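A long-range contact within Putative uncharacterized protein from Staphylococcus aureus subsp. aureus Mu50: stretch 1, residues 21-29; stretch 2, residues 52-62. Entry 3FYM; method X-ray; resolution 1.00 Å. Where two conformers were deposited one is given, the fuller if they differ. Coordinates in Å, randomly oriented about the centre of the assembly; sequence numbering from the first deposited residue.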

# COMPACT_ATOMS: atom_id res chain seq x y z
N GLU A 21 -2.33 -7.83 12.19
CA GLU A 21 -3.60 -8.11 11.62
C GLU A 21 -3.55 -7.84 10.10
O GLU A 21 -3.98 -8.67 9.33
CB GLU A 21 -4.75 -7.33 12.28
N LEU A 22 -3.01 -6.68 9.71
CA LEU A 22 -2.97 -6.39 8.28
C LEU A 22 -2.06 -7.33 7.54
O LEU A 22 -2.37 -7.73 6.42
CB LEU A 22 -2.58 -4.90 8.11
CG LEU A 22 -2.63 -4.42 6.64
CD1 LEU A 22 -4.05 -4.50 6.06
CD2 LEU A 22 -2.13 -3.00 6.57
N GLU A 23 -0.95 -7.72 8.16
CA GLU A 23 -0.09 -8.74 7.52
C GLU A 23 -0.83 -10.05 7.36
O GLU A 23 -0.73 -10.70 6.30
CB GLU A 23 1.16 -8.95 8.39
CG GLU A 23 2.12 -10.07 8.00
CD GLU A 23 3.29 -10.07 8.95
OE1 GLU A 23 4.30 -9.50 8.80
OE2 GLU A 23 3.23 -10.62 10.13
N GLN A 24 -1.58 -10.44 8.36
CA GLN A 24 -2.39 -11.63 8.26
C GLN A 24 -3.38 -11.54 7.12
O GLN A 24 -3.57 -12.56 6.43
CB GLN A 24 -3.16 -11.86 9.57
CG GLN A 24 -2.23 -12.40 10.67
CD GLN A 24 -2.98 -12.41 12.01
OE1 GLN A 24 -4.10 -11.95 12.13
NE2 GLN A 24 -2.29 -12.91 13.02
N ARG A 25 -4.08 -10.44 6.99
CA ARG A 25 -5.16 -10.28 6.00
C ARG A 25 -4.62 -10.10 4.59
O ARG A 25 -5.32 -10.48 3.63
CB ARG A 25 -6.07 -9.11 6.37
CG ARG A 25 -7.00 -9.30 7.54
CD ARG A 25 -8.41 -9.67 7.18
NE ARG A 25 -8.93 -9.78 5.84
CZ ARG A 25 -9.87 -9.14 5.17
NH1 ARG A 25 -10.21 -9.42 3.89
NH2 ARG A 25 -10.55 -8.14 5.74
N THR A 26 -3.46 -9.49 4.43
CA THR A 26 -2.96 -9.16 3.10
C THR A 26 -1.97 -10.18 2.60
O THR A 26 -1.70 -10.28 1.40
CB THR A 26 -2.25 -7.80 3.04
OG1 THR A 26 -1.24 -7.74 4.07
CG2 THR A 26 -3.18 -6.67 3.41
N GLY A 27 -1.29 -10.88 3.53
CA GLY A 27 -0.15 -11.69 3.18
C GLY A 27 1.13 -10.99 2.86
O GLY A 27 2.14 -11.56 2.43
N ILE A 28 1.33 -9.75 2.97
CA ILE A 28 2.37 -8.78 2.85
C ILE A 28 3.02 -8.64 4.24
O ILE A 28 2.44 -8.31 5.25
CB ILE A 28 1.90 -7.42 2.33
CG1 ILE A 28 1.13 -7.55 1.01
CG2 ILE A 28 3.10 -6.49 2.16
CD1 ILE A 28 0.38 -6.28 0.62
N LYS A 29 4.34 -8.81 4.24
CA LYS A 29 5.09 -8.73 5.49
C LYS A 29 5.04 -7.33 6.05
O LYS A 29 5.06 -6.32 5.33
CB LYS A 29 6.56 -9.12 5.29
CG LYS A 29 6.79 -10.63 5.22
CD LYS A 29 8.27 -10.93 5.11
CE LYS A 29 8.58 -12.42 4.94
NZ LYS A 29 9.31 -12.89 6.15
N GLY A 52 0.50 -3.33 -6.67
CA GLY A 52 -0.20 -4.50 -6.19
C GLY A 52 -0.27 -4.57 -4.67
O GLY A 52 -1.30 -5.03 -4.14
N PHE A 53 0.76 -4.14 -3.99
CA PHE A 53 0.71 -4.08 -2.52
C PHE A 53 -0.33 -3.06 -2.05
O PHE A 53 -1.11 -3.33 -1.12
CB PHE A 53 2.05 -3.75 -1.93
CG PHE A 53 3.12 -4.78 -2.03
CD1 PHE A 53 4.44 -4.44 -1.90
CD2 PHE A 53 2.85 -6.10 -2.22
CE1 PHE A 53 5.45 -5.37 -1.87
CE2 PHE A 53 3.87 -7.05 -2.19
CZ PHE A 53 5.17 -6.68 -2.03
N ILE A 54 -0.32 -1.87 -2.65
CA ILE A 54 -1.32 -0.85 -2.31
C ILE A 54 -2.72 -1.40 -2.53
O ILE A 54 -3.62 -1.17 -1.73
CB ILE A 54 -1.06 0.43 -3.12
CG1 ILE A 54 0.19 1.16 -2.60
CG2 ILE A 54 -2.26 1.37 -3.09
CD1 ILE A 54 0.71 2.21 -3.55
N ARG A 55 -2.92 -2.07 -3.65
CA ARG A 55 -4.23 -2.63 -3.99
C ARG A 55 -4.72 -3.64 -2.95
O ARG A 55 -5.88 -3.61 -2.54
CB ARG A 55 -4.15 -3.27 -5.37
CG ARG A 55 -5.38 -3.90 -5.89
CD ARG A 55 -5.20 -4.44 -7.32
NE ARG A 55 -4.81 -3.33 -8.23
CZ ARG A 55 -5.68 -2.44 -8.71
NH1 ARG A 55 -5.25 -1.48 -9.46
NH2 ARG A 55 -6.96 -2.54 -8.44
N LYS A 56 -3.83 -4.53 -2.52
CA LYS A 56 -4.25 -5.52 -1.55
C LYS A 56 -4.55 -4.87 -0.21
O LYS A 56 -5.53 -5.22 0.45
CB LYS A 56 -3.16 -6.59 -1.44
CG LYS A 56 -3.58 -7.73 -0.54
CD LYS A 56 -4.84 -8.44 -0.99
CE LYS A 56 -5.19 -9.63 -0.13
NZ LYS A 56 -6.27 -10.42 -0.79
N TYR A 57 -3.69 -3.94 0.22
CA TYR A 57 -3.94 -3.17 1.44
C TYR A 57 -5.31 -2.51 1.36
O TYR A 57 -6.17 -2.66 2.24
CB TYR A 57 -2.76 -2.25 1.66
CG TYR A 57 -2.64 -1.48 2.93
CD1 TYR A 57 -3.71 -1.06 3.72
CD2 TYR A 57 -1.39 -1.08 3.37
CE1 TYR A 57 -3.57 -0.34 4.85
CE2 TYR A 57 -1.21 -0.32 4.52
CZ TYR A 57 -2.29 0.06 5.26
OH TYR A 57 -2.21 0.77 6.40
N ALA A 58 -5.50 -1.71 0.31
CA ALA A 58 -6.74 -0.96 0.13
C ALA A 58 -7.94 -1.88 0.21
O ALA A 58 -8.95 -1.60 0.86
CB ALA A 58 -6.71 -0.19 -1.18
N SER A 59 -7.89 -3.01 -0.50
CA SER A 59 -9.05 -3.90 -0.51
C SER A 59 -9.35 -4.42 0.87
O SER A 59 -10.52 -4.46 1.28
CB SER A 59 -8.81 -5.02 -1.54
OG SER A 59 -7.91 -5.97 -1.04
N VAL A 60 -8.35 -4.79 1.68
CA VAL A 60 -8.59 -5.26 3.02
C VAL A 60 -9.25 -4.21 3.91
O VAL A 60 -10.08 -4.56 4.78
CB VAL A 60 -7.26 -5.78 3.66
CG1 VAL A 60 -7.40 -5.95 5.16
CG2 VAL A 60 -6.89 -7.08 2.98
N VAL A 61 -8.91 -2.96 3.73
CA VAL A 61 -9.41 -1.90 4.55
C VAL A 61 -10.58 -1.13 3.89
O VAL A 61 -10.97 -0.05 4.34
CB VAL A 61 -8.33 -0.93 5.04
CG1 VAL A 61 -7.31 -1.71 5.87
CG2 VAL A 61 -7.66 -0.16 3.92
N ASN A 62 -11.16 -1.66 2.82
CA ASN A 62 -12.34 -1.12 2.12
C ASN A 62 -12.14 0.34 1.71
O ASN A 62 -12.92 1.30 1.86
CB ASN A 62 -13.65 -1.40 2.89
CG ASN A 62 -14.07 -2.87 2.89
OD1 ASN A 62 -14.67 -3.43 1.91
ND2 ASN A 62 -13.82 -3.49 4.03
O HOH W 1 -11.87 -6.71 4.17

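Residues 21-26 form the last part of one helix and residues 52-60 part of another; the two axes approach to 9.8 Å, their N-to-C directions 107° apart, so the helices cross steeply. The first helix ends at Thr26; Gly27, which follows, has a positive phi of 74°, a conformation that glycine adopts readily, and the chain then runs through Ile28 in an extended conformation. The backbones come nearest at Thr26 and Lys56, with their CA atoms 6.0 Å apart.

No direct hydrogen bond joins the stretches; the contact, which buries 480 Å² in total, is mainly apolar. Leu22, buried and directed toward the second helix, sets its CD2 methyl over the face of the Tyr57 ring, 3.4 Å from the centroid and 14° off the normal, a close CH-pi contact. Its other methyl, CD1, lies 3.8 Å from Val60 CG1. Branched Val60 also fills the space beside Thr26, whose CG2 is 3.8 Å from Val60 CG2. Thr26 suits this position because its two branches do different work: while the methyl packs across the interface, OG1 donates a 2.6 Å hydrogen bond to Leu22 O within its own helix and accepts a weak one from Ile28 N (3.4 Å), bracing the turn.

Beyond that turn, Ile28 points toward the second helix. Its CD1 reaches Phe53 CD2 at 3.8 Å, and its CG2 lies over one face of the same ring. Lys56 contributes its aliphatic chain, with CG 3.8 Å from Thr26 CB, an arrangement that lets an exposed lysine cover the apolar contact. Next to Lys56, whose CE lies 3.9 Å from Arg25 O, Arg25 packs its CB 3.6 Å from Val60 CG1, which also lies over one face of the guanidinium. A water bridges the stretches here, accepting from Arg25 NH2 (2.5 Å to the water O) and donating to Val60 O (2.9 Å from the water O).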